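Local coordinates for resiniferatoxin-binding, phosphotriesterase-related protein (Rhodobacter sphaeroides 2.4.1, PDB 3K2G) that binds two zinc ions at the mouth of a TIM barrel and is probably a metal-dependent hydrolase of phosphoric esters, as in the phosphotriesterase family, at residues I16-G21 / Q128-A133; M33-Q38 / R101-P106; H303-K308 / N317-V322. All coordinates share one frame; numbering follows the deposited sequence.

Contact 1: residues I16-G21 / Q128-A133; sequences IMTVDG and QVVMGA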
loop_
_atom_site.group_PDB
_atom_site.type_symbol
_atom_site.label_atom_id
_atom_site.label_comp_id
_atom_site.label_asym_id
_atom_site.label_seq_id
_atom_site.Cartn_x
_atom_site.Cartn_y
_atom_site.Cartn_z
ATOM N N ILE B 16 41.978 11.447 3.734
ATOM C CA ILE B 16 40.926 12.366 3.303
ATOM C C ILE B 16 41.450 13.792 3.333
ATOM O O ILE B 16 42.072 14.214 4.305
ATOM C CB ILE B 16 39.686 12.249 4.209
ATOM C CG1 ILE B 16 39.146 10.818 4.133
ATOM C CG2 ILE B 16 38.607 13.259 3.776
ATOM C CD1 ILE B 16 38.042 10.517 5.118
HETATM N N MSE B 17 41.206 14.530 2.258
HETATM C CA MSE B 17 41.680 15.902 2.165
HETATM C C MSE B 17 40.754 16.941 2.784
HETATM O O MSE B 17 39.675 17.198 2.260
HETATM C CB MSE B 17 41.913 16.275 0.704
HETATM C CG MSE B 17 42.504 17.673 0.513
HETATM SE SE MSE B 17 44.308 17.897 1.232
HETATM C CE MSE B 17 45.272 17.040 -0.249
ATOM N N THR B 18 41.182 17.539 3.890
ATOM C CA THR B 18 40.393 18.582 4.543
ATOM C C THR B 18 41.049 19.919 4.198
ATOM O O THR B 18 42.149 19.949 3.638
ATOM C CB THR B 18 40.387 18.440 6.077
ATOM O OG1 THR B 18 41.675 18.783 6.597
ATOM C CG2 THR B 18 40.046 17.025 6.482
ATOM N N VAL B 19 40.382 21.018 4.536
ATOM C CA VAL B 19 40.913 22.349 4.253
ATOM C C VAL B 19 42.233 22.604 4.971
ATOM O O VAL B 19 42.953 23.545 4.644
ATOM C CB VAL B 19 39.925 23.447 4.674
ATOM C CG1 VAL B 19 38.662 23.351 3.837
ATOM C CG2 VAL B 19 39.612 23.313 6.157
ATOM N N ASP B 20 42.537 21.778 5.965
ATOM C CA ASP B 20 43.777 21.926 6.708
ATOM C C ASP B 20 44.761 20.819 6.348
ATOM O O ASP B 20 45.739 20.597 7.055
ATOM C CB ASP B 20 43.513 21.907 8.214
ATOM C CG ASP B 20 42.574 23.016 8.654
ATOM O OD1 ASP B 20 42.809 24.191 8.277
ATOM O OD2 ASP B 20 41.605 22.711 9.378
ATOM N N GLY B 21 44.493 20.122 5.251
ATOM C CA GLY B 21 45.391 19.064 4.836
ATOM C C GLY B 21 44.826 17.665 4.994
ATOM O O GLY B 21 43.680 17.491 5.408
ATOM N N GLN B 128 36.751 19.192 11.776
ATOM C CA GLN B 128 37.410 19.034 10.482
ATOM C C GLN B 128 36.432 19.332 9.351
ATOM O O GLN B 128 35.299 18.853 9.361
ATOM C CB GLN B 128 37.953 17.608 10.353
ATOM C CG GLN B 128 38.804 17.197 11.541
ATOM C CD GLN B 128 39.133 15.716 11.562
ATOM O OE1 GLN B 128 38.256 14.868 11.376
ATOM N NE2 GLN B 128 40.397 15.396 11.806
ATOM N N VAL B 129 36.881 20.124 8.382
ATOM C CA VAL B 129 36.048 20.500 7.247
ATOM C C VAL B 129 36.600 20.067 5.891
ATOM O O VAL B 129 37.758 20.348 5.557
ATOM C CB VAL B 129 35.828 22.033 7.213
ATOM C CG1 VAL B 129 35.055 22.435 5.966
ATOM C CG2 VAL B 129 35.076 22.469 8.461
ATOM N N VAL B 130 35.758 19.387 5.115
ATOM C CA VAL B 130 36.117 18.930 3.775
ATOM C C VAL B 130 35.431 19.858 2.772
ATOM O O VAL B 130 34.236 20.133 2.904
ATOM C CB VAL B 130 35.638 17.485 3.519
ATOM C CG1 VAL B 130 35.942 17.094 2.086
ATOM C CG2 VAL B 130 36.327 16.527 4.487
HETATM N N MSE B 131 36.184 20.322 1.774
HETATM C CA MSE B 131 35.664 21.253 0.766
HETATM C C MSE B 131 35.349 20.639 -0.597
HETATM O O MSE B 131 36.115 19.824 -1.126
HETATM C CB MSE B 131 36.659 22.403 0.594
HETATM C CG MSE B 131 36.320 23.428 -0.489
HETATM SE SE MSE B 131 37.546 24.955 -0.379
HETATM C CE MSE B 131 39.144 24.016 -1.011
ATOM N N GLY B 132 34.211 21.049 -1.156
ATOM C CA GLY B 132 33.778 20.559 -2.450
ATOM C C GLY B 132 34.240 21.419 -3.608
ATOM O O GLY B 132 35.054 22.328 -3.440
ATOM N N ALA B 133 33.717 21.131 -4.794
ATOM C CA ALA B 133 34.098 21.862 -5.994
ATOM C C ALA B 133 33.145 21.612 -7.160
ATOM O O ALA B 133 32.216 20.811 -7.058
ATOM C CB ALA B 133 35.514 21.477 -6.394
HETATM O O HOH W 1 39.057 19.845 1.565
HETATM O O HOH W 2 39.807 20.903 8.671
#
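Val-19 and Val-129 meet in a buried join between the turn of an N-terminal hairpin and a strand of the TIM barrel. The strand segments 16-18 and 128-131 run at 98° to each other, so the hairpin crosses the barrel strand instead of adding a strand to its sheet. A single direct hydrogen bond spans the crossing, from Val-19 N to Val-129 O at 2.9 Å. That carbonyl oxygen is closely wrapped, because both methyls of Val-19 press on it and Thr-18 CB approaches it to 3.3 Å. Beyond the oxygen the two methyls part: CG2 rests against Val-129 CB, while Val-19 CG1 reaches Met-131 CB at 3.9 Å, the side chains of Val-19 and Met-131 crossing at about a right angle. On another flank Ile-16 CG2 touches Val-130 CG2, 4.0 Å away. Two waters add bridges, one linking Met-17 O to Met-131 N and the other linking Asp-20 OD2 to Val-129 N. Thr-18 to Gly-21 form a type I turn. Thr-18 OG1, set between backbone N and carbonyl carbon (chi1 71°), donates to Gly-21 O at 2.7 Å and accepts from Asp-20 N, forming an ST turn. Helix 115-125 borders the turn, with Leu-118 and Ser-122 against Val-19 and Arg-119 bonded to Val-19 O, while strand 21-24 pairs with strand 15-18 and brings Ile-23 onto Ile-16 and Thr-18.

Contact 2: residues M33-Q38 / R101-P106; sequences MHEHLQ and RSIVDP. With ZN (zinc ion), chain I.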
loop_
_atom_site.group_PDB
_atom_site.type_symbol
_atom_site.label_atom_id
_atom_site.label_comp_id
_atom_site.label_asym_id
_atom_site.label_seq_id
_atom_site.Cartn_x
_atom_site.Cartn_y
_atom_site.Cartn_z
HETATM N N MSE B 33 27.703 14.682 6.227
HETATM C CA MSE B 33 28.107 14.650 4.828
HETATM C C MSE B 33 27.671 15.809 3.942
HETATM O O MSE B 33 28.209 15.988 2.847
HETATM C CB MSE B 33 27.605 13.358 4.179
HETATM C CG MSE B 33 28.407 12.109 4.541
HETATM SE SE MSE B 33 30.226 12.166 4.010
HETATM C CE MSE B 33 29.945 12.618 2.159
ATOM N N HIS B 34 26.712 16.603 4.394
ATOM C CA HIS B 34 26.241 17.674 3.536
ATOM C C HIS B 34 25.695 18.875 4.295
ATOM O O HIS B 34 24.527 18.899 4.689
ATOM C CB HIS B 34 25.178 17.092 2.598
ATOM C CG HIS B 34 24.758 18.010 1.498
ATOM N ND1 HIS B 34 24.761 17.626 0.176
ATOM C CD2 HIS B 34 24.278 19.277 1.523
ATOM C CE1 HIS B 34 24.298 18.615 -0.569
ATOM N NE2 HIS B 34 23.997 19.627 0.225
ATOM N N GLU B 35 26.547 19.876 4.480
ATOM C CA GLU B 35 26.160 21.094 5.188
ATOM C C GLU B 35 26.829 22.305 4.553
ATOM O O GLU B 35 27.935 22.203 4.018
ATOM C CB GLU B 35 26.605 21.036 6.651
ATOM C CG GLU B 35 26.162 19.815 7.430
ATOM C CD GLU B 35 24.654 19.734 7.604
ATOM O OE1 GLU B 35 23.994 20.795 7.637
ATOM O OE2 GLU B 35 24.132 18.603 7.723
ATOM N N HIS B 36 26.158 23.451 4.605
ATOM C CA HIS B 36 26.744 24.672 4.076
ATOM C C HIS B 36 27.043 25.522 5.298
ATOM O O HIS B 36 26.156 25.761 6.122
ATOM C CB HIS B 36 25.762 25.382 3.151
ATOM C CG HIS B 36 25.410 24.584 1.938
ATOM N ND1 HIS B 36 26.228 24.512 0.833
ATOM C CD2 HIS B 36 24.358 23.771 1.685
ATOM C CE1 HIS B 36 25.698 23.686 -0.050
ATOM N NE2 HIS B 36 24.564 23.223 0.444
ATOM N N LEU B 37 28.295 25.957 5.426
ATOM C CA LEU B 37 28.703 26.764 6.568
ATOM C C LEU B 37 28.589 28.250 6.264
ATOM O O LEU B 37 28.383 29.064 7.161
ATOM C CB LEU B 37 30.129 26.396 6.969
ATOM C CG LEU B 37 30.235 24.896 7.266
ATOM C CD1 LEU B 37 31.631 24.553 7.750
ATOM C CD2 LEU B 37 29.197 24.513 8.310
ATOM N N GLN B 38 28.720 28.572 4.983
ATOM C CA GLN B 38 28.619 29.931 4.461
ATOM C C GLN B 38 28.182 29.755 3.010
ATOM O O GLN B 38 28.648 28.843 2.339
ATOM C CB GLN B 38 29.987 30.625 4.477
ATOM C CG GLN B 38 30.550 30.974 5.847
ATOM C CD GLN B 38 29.775 32.086 6.527
ATOM O OE1 GLN B 38 28.777 31.840 7.206
ATOM N NE2 GLN B 38 30.221 33.320 6.329
ATOM N N ARG B 101 32.731 15.423 14.674
ATOM C CA ARG B 101 34.157 15.570 14.418
ATOM C C ARG B 101 34.420 16.203 13.062
ATOM O O ARG B 101 35.350 16.989 12.910
ATOM C CB ARG B 101 34.834 14.201 14.478
ATOM C CG ARG B 101 34.355 13.362 15.651
ATOM C CD ARG B 101 34.782 11.904 15.540
ATOM N NE ARG B 101 33.816 11.011 16.180
ATOM C CZ ARG B 101 33.936 9.688 16.234
ATOM N NH1 ARG B 101 34.989 9.090 15.688
ATOM N NH2 ARG B 101 32.998 8.958 16.823
ATOM N N SER B 102 33.589 15.877 12.079
ATOM C CA SER B 102 33.795 16.397 10.735
ATOM C C SER B 102 32.541 16.865 10.000
ATOM O O SER B 102 31.448 16.346 10.213
ATOM C CB SER B 102 34.478 15.321 9.878
ATOM O OG SER B 102 35.599 14.758 10.547
ATOM N N ILE B 103 32.725 17.840 9.118
ATOM C CA ILE B 103 31.638 18.346 8.286
ATOM C C ILE B 103 32.097 18.471 6.834
ATOM O O ILE B 103 33.195 18.956 6.558
ATOM C CB ILE B 103 31.138 19.729 8.746
ATOM C CG1 ILE B 103 30.496 19.621 10.131
ATOM C CG2 ILE B 103 30.111 20.260 7.739
ATOM C CD1 ILE B 103 30.004 20.943 10.683
ATOM N N VAL B 104 31.257 18.013 5.912
ATOM C CA VAL B 104 31.552 18.101 4.490
ATOM C C VAL B 104 30.716 19.249 3.931
ATOM O O VAL B 104 29.484 19.207 3.962
ATOM C CB VAL B 104 31.184 16.793 3.736
ATOM C CG1 VAL B 104 31.505 16.937 2.249
ATOM C CG2 VAL B 104 31.956 15.611 4.328
ATOM N N ASP B 105 31.391 20.283 3.437
ATOM C CA ASP B 105 30.703 21.437 2.883
ATOM C C ASP B 105 30.811 21.409 1.363
ATOM O O ASP B 105 31.865 21.704 0.796
ATOM C CB ASP B 105 31.312 22.731 3.420
ATOM C CG ASP B 105 30.506 23.954 3.024
ATOM O OD1 ASP B 105 30.019 23.994 1.875
ATOM O OD2 ASP B 105 30.365 24.869 3.860
ATOM N N PRO B 106 29.713 21.062 0.687
ATOM C CA PRO B 106 29.675 20.985 -0.775
ATOM C C PRO B 106 29.384 22.301 -1.493
ATOM O O PRO B 106 29.012 22.291 -2.669
ATOM C CB PRO B 106 28.595 19.943 -1.020
ATOM C CG PRO B 106 27.600 20.280 0.058
ATOM C CD PRO B 106 28.477 20.511 1.273
HETATM ZN ZN ZN I . 23.279 21.667 -0.352
HETATM O O HOH W 3 30.879 27.276 2.772
HETATM O O HOH W 4 21.706 21.784 -1.518
#
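Pro-106 lies over the imidazole of His-34, its CG 3.6 Å from the ring centroid and only 7° off the normal, a CH-pi contact centred on the face. The same CG reaches His-36 CE1 at 3.9 Å, so one proline carbon touches both histidines of the His-x-His pair. Each of the two rings presents NE2 to the zinc ion at 2.2 Å. The carboxylate of Asp-105 stands nearly perpendicular to the His-36 ring, the planes 86° apart. Its OD2 receives Leu-37 N at 2.8 Å from above the carboxylate plane, and a water that also donates to Gln-38 O. Farther back, Met-33 and Val-104 lie side by side, SE against CG2, while the side chains of Ile-103 and Glu-35 cross at about a right angle, CG2 against CB. The backbone bond from Glu-35 N to Val-104 O fastens the loop to strand 102-105. Glu-177 and Asp-304 share the same zinc. The chemistry is that of a first shell steadied by a second: Asp-105 grips the chain just after His-36, and its OD1 and His-36 ND1 both bond to Thr-107 OG1, an arrangement that probably fixes the rotation of the metal-binding ring.

Contact 3: residues H303-K308 / N317-V322; sequences HDVFVK and NGYAFV. With ZN (zinc ion), chain I; DTV ((2S,3S)-1,4-dimercaptobutane-2,3-diol), chain K.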
loop_
_atom_site.group_PDB
_atom_site.type_symbol
_atom_site.label_atom_id
_atom_site.label_comp_id
_atom_site.label_asym_id
_atom_site.label_seq_id
_atom_site.Cartn_x
_atom_site.Cartn_y
_atom_site.Cartn_z
ATOM N N HIS B 303 21.661 17.660 7.228
ATOM C CA HIS B 303 20.564 18.643 7.247
ATOM C C HIS B 303 20.492 19.551 6.021
ATOM O O HIS B 303 19.437 20.117 5.716
ATOM C CB HIS B 303 20.654 19.607 8.444
ATOM C CG HIS B 303 21.067 18.980 9.739
ATOM N ND1 HIS B 303 22.369 18.615 10.006
ATOM C CD2 HIS B 303 20.370 18.748 10.876
ATOM C CE1 HIS B 303 22.459 18.189 11.253
ATOM N NE2 HIS B 303 21.260 18.260 11.805
ATOM N N ASP B 304 21.613 19.713 5.332
ATOM C CA ASP B 304 21.679 20.619 4.192
ATOM C C ASP B 304 21.297 22.035 4.642
ATOM O O ASP B 304 20.495 22.720 4.001
ATOM C CB ASP B 304 20.762 20.187 3.042
ATOM C CG ASP B 304 20.994 21.013 1.783
ATOM O OD1 ASP B 304 22.108 21.562 1.647
ATOM O OD2 ASP B 304 20.090 21.110 0.926
ATOM N N VAL B 305 21.854 22.454 5.769
ATOM C CA VAL B 305 21.618 23.807 6.263
ATOM C C VAL B 305 22.091 24.714 5.129
ATOM O O VAL B 305 23.247 24.625 4.709
ATOM C CB VAL B 305 22.465 24.098 7.512
ATOM C CG1 VAL B 305 22.445 25.588 7.816
ATOM C CG2 VAL B 305 21.933 23.302 8.697
ATOM N N PHE B 306 21.206 25.567 4.617
ATOM C CA PHE B 306 21.588 26.447 3.521
ATOM C C PHE B 306 20.949 27.831 3.564
ATOM O O PHE B 306 21.118 28.614 2.639
ATOM C CB PHE B 306 21.304 25.765 2.170
ATOM C CG PHE B 306 19.865 25.802 1.750
ATOM C CD1 PHE B 306 19.448 26.654 0.729
ATOM C CD2 PHE B 306 18.929 24.977 2.358
ATOM C CE1 PHE B 306 18.116 26.686 0.324
ATOM C CE2 PHE B 306 17.592 25.000 1.965
ATOM C CZ PHE B 306 17.186 25.856 0.943
ATOM N N VAL B 307 20.209 28.116 4.634
ATOM C CA VAL B 307 19.573 29.423 4.830
ATOM C C VAL B 307 19.581 29.732 6.324
ATOM O O VAL B 307 19.593 28.821 7.149
ATOM C CB VAL B 307 18.109 29.460 4.321
ATOM C CG1 VAL B 307 18.075 29.335 2.794
ATOM C CG2 VAL B 307 17.299 28.348 4.965
ATOM N N LYS B 308 19.579 31.017 6.668
ATOM C CA LYS B 308 19.609 31.439 8.063
ATOM C C LYS B 308 18.560 30.795 8.966
ATOM O O LYS B 308 18.866 30.421 10.102
ATOM C CB LYS B 308 19.459 32.963 8.175
ATOM C CG LYS B 308 20.633 33.773 7.639
ATOM C CD LYS B 308 20.591 35.196 8.190
ATOM C CE LYS B 308 21.753 36.051 7.670
ATOM N NZ LYS B 308 21.619 36.340 6.215
ATOM N N ASN B 317 16.829 24.207 13.356
ATOM C CA ASN B 317 17.407 23.017 13.983
ATOM C C ASN B 317 18.929 23.013 14.171
ATOM O O ASN B 317 19.446 22.292 15.020
ATOM C CB ASN B 317 16.988 21.779 13.188
ATOM C CG ASN B 317 15.475 21.600 13.149
ATOM O OD1 ASN B 317 14.914 21.153 12.149
ATOM N ND2 ASN B 317 14.816 21.938 14.242
ATOM N N GLY B 318 19.641 23.805 13.377
ATOM C CA GLY B 318 21.090 23.856 13.504
ATOM C C GLY B 318 21.801 22.650 12.916
ATOM O O GLY B 318 21.234 21.929 12.093
ATOM N N TYR B 319 23.043 22.426 13.351
ATOM C CA TYR B 319 23.872 21.320 12.862
ATOM C C TYR B 319 23.935 20.119 13.801
ATOM O O TYR B 319 24.577 19.124 13.472
ATOM C CB TYR B 319 25.315 21.790 12.621
ATOM C CG TYR B 319 25.474 22.910 11.624
ATOM C CD1 TYR B 319 25.255 22.702 10.264
ATOM C CD2 TYR B 319 25.818 24.197 12.048
ATOM C CE1 TYR B 319 25.373 23.752 9.345
ATOM C CE2 TYR B 319 25.933 25.250 11.141
ATOM C CZ TYR B 319 25.709 25.021 9.795
ATOM O OH TYR B 319 25.817 26.063 8.905
ATOM N N ALA B 320 23.292 20.198 14.963
ATOM C CA ALA B 320 23.330 19.080 15.908
ATOM C C ALA B 320 22.012 18.316 15.992
ATOM O O ALA B 320 21.852 17.428 16.828
ATOM C CB ALA B 320 23.723 19.584 17.295
ATOM N N PHE B 321 21.078 18.657 15.112
ATOM C CA PHE B 321 19.761 18.035 15.100
ATOM C C PHE B 321 19.781 16.551 14.718
ATOM O O PHE B 321 19.177 15.721 15.391
ATOM C CB PHE B 321 18.846 18.812 14.149
ATOM C CG PHE B 321 17.419 18.357 14.176
ATOM C CD1 PHE B 321 16.572 18.742 15.213
ATOM C CD2 PHE B 321 16.921 17.533 13.171
ATOM C CE1 PHE B 321 15.249 18.311 15.249
ATOM C CE2 PHE B 321 15.603 17.094 13.198
ATOM C CZ PHE B 321 14.764 17.487 14.239
ATOM N N VAL B 322 20.469 16.212 13.634
ATOM C CA VAL B 322 20.531 14.819 13.212
ATOM C C VAL B 322 21.024 13.938 14.353
ATOM O O VAL B 322 20.406 12.923 14.679
ATOM C CB VAL B 322 21.456 14.651 11.988
ATOM C CG1 VAL B 322 21.803 13.179 11.778
ATOM C CG2 VAL B 322 20.758 15.191 10.749
HETATM ZN ZN ZN I . 23.279 21.667 -0.352
HETATM S S1 DTV K . 17.208 24.330 -5.603
HETATM C C1 DTV K . 18.911 24.755 -4.988
HETATM C C2 DTV K . 18.937 25.961 -4.048
HETATM O O2 DTV K . 18.137 25.653 -2.916
HETATM C C3 DTV K . 20.376 26.261 -3.592
HETATM O O3 DTV K . 20.883 25.158 -2.880
HETATM C C4 DTV K . 20.456 27.486 -2.680
HETATM S S4 DTV K . 21.968 28.447 -2.950
HETATM O O HOH W 4 21.706 21.784 -1.518
#
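Val-322 N donates to His-303 NE2 at 2.9 Å, arriving from a position tilted 32° out of the imidazole plane. Because Ala-320 is the N-cap of helix 321-332, this amide belongs to the first turn, where no earlier turn of the helix can supply an acceptor; the histidine does so instead. The ring that offers NE2 is closely enclosed. Val-322 CG2 covers one face, 3.5 Å from the ring centroid, and Gly-318 O lies over the opposite face toward the rim. Tyr-319 O comes within 3.2 Å of His-303 CE1. Phe-321 CB packs against His-303 NE2, and Phe-321 CA sits at the ring edge, in its plane. The positive phi of Gly-318, 76°, helps the chain curl round the imidazole.

The segment 303-308 is the loop that follows barrel strand 299-301, and in the metallo-dependent hydrolase superfamily, to which this protein belongs, such a loop at the C-terminal end of the last strand supplies a metal-binding aspartate. Here Asp-304 starts its side chain away from residues 317-322, on which His-303 and Val-305 pack, and its OD1 binds zinc at 2.3 Å. The metal-bound water donates to Asp-304 OD2.

The side chains of Val-305 and Tyr-319 cross at about a right angle, Val-305 CB and CG2 both on Tyr-319 CE1 and Val-305 CG1 3.6 Å from Tyr-319 OH. That hydroxyl is bonded to His-36 O, which ties the tyrosine to the zinc-binding loop. Farther along, Phe-306 places CE1 3.4 Å from O2 of the bound dimercaptobutanediol, a van der Waals approach; the ligand is hydrogen-bonded to Tyr-136 OH. Phe-321 also packs against Gln-71 of a second subunit.

In the fold
Contact 2 stands between the other two and touches both. Strands 128-131 of contact 1 and 102-105 of contact 2 are neighbours in one parallel sheet; the contact centres are 10 Å apart, and Gln-128 N and O probably bond to Arg-101 O and Ile-103 N. Contact 2 and contact 3, also 10 Å apart between centres, converge on one zinc ion from two barrel loops, which Glu-35 links through OE2 to His-303 N at 2.7 Å. Contact 1 stays at a remove: its centre is about 19 Å from that of contact 3, and the Met-131 side chain is about 13 Å from a zinc. The bound dimercaptobutanediol lies about 5 Å from the His-36 side chain.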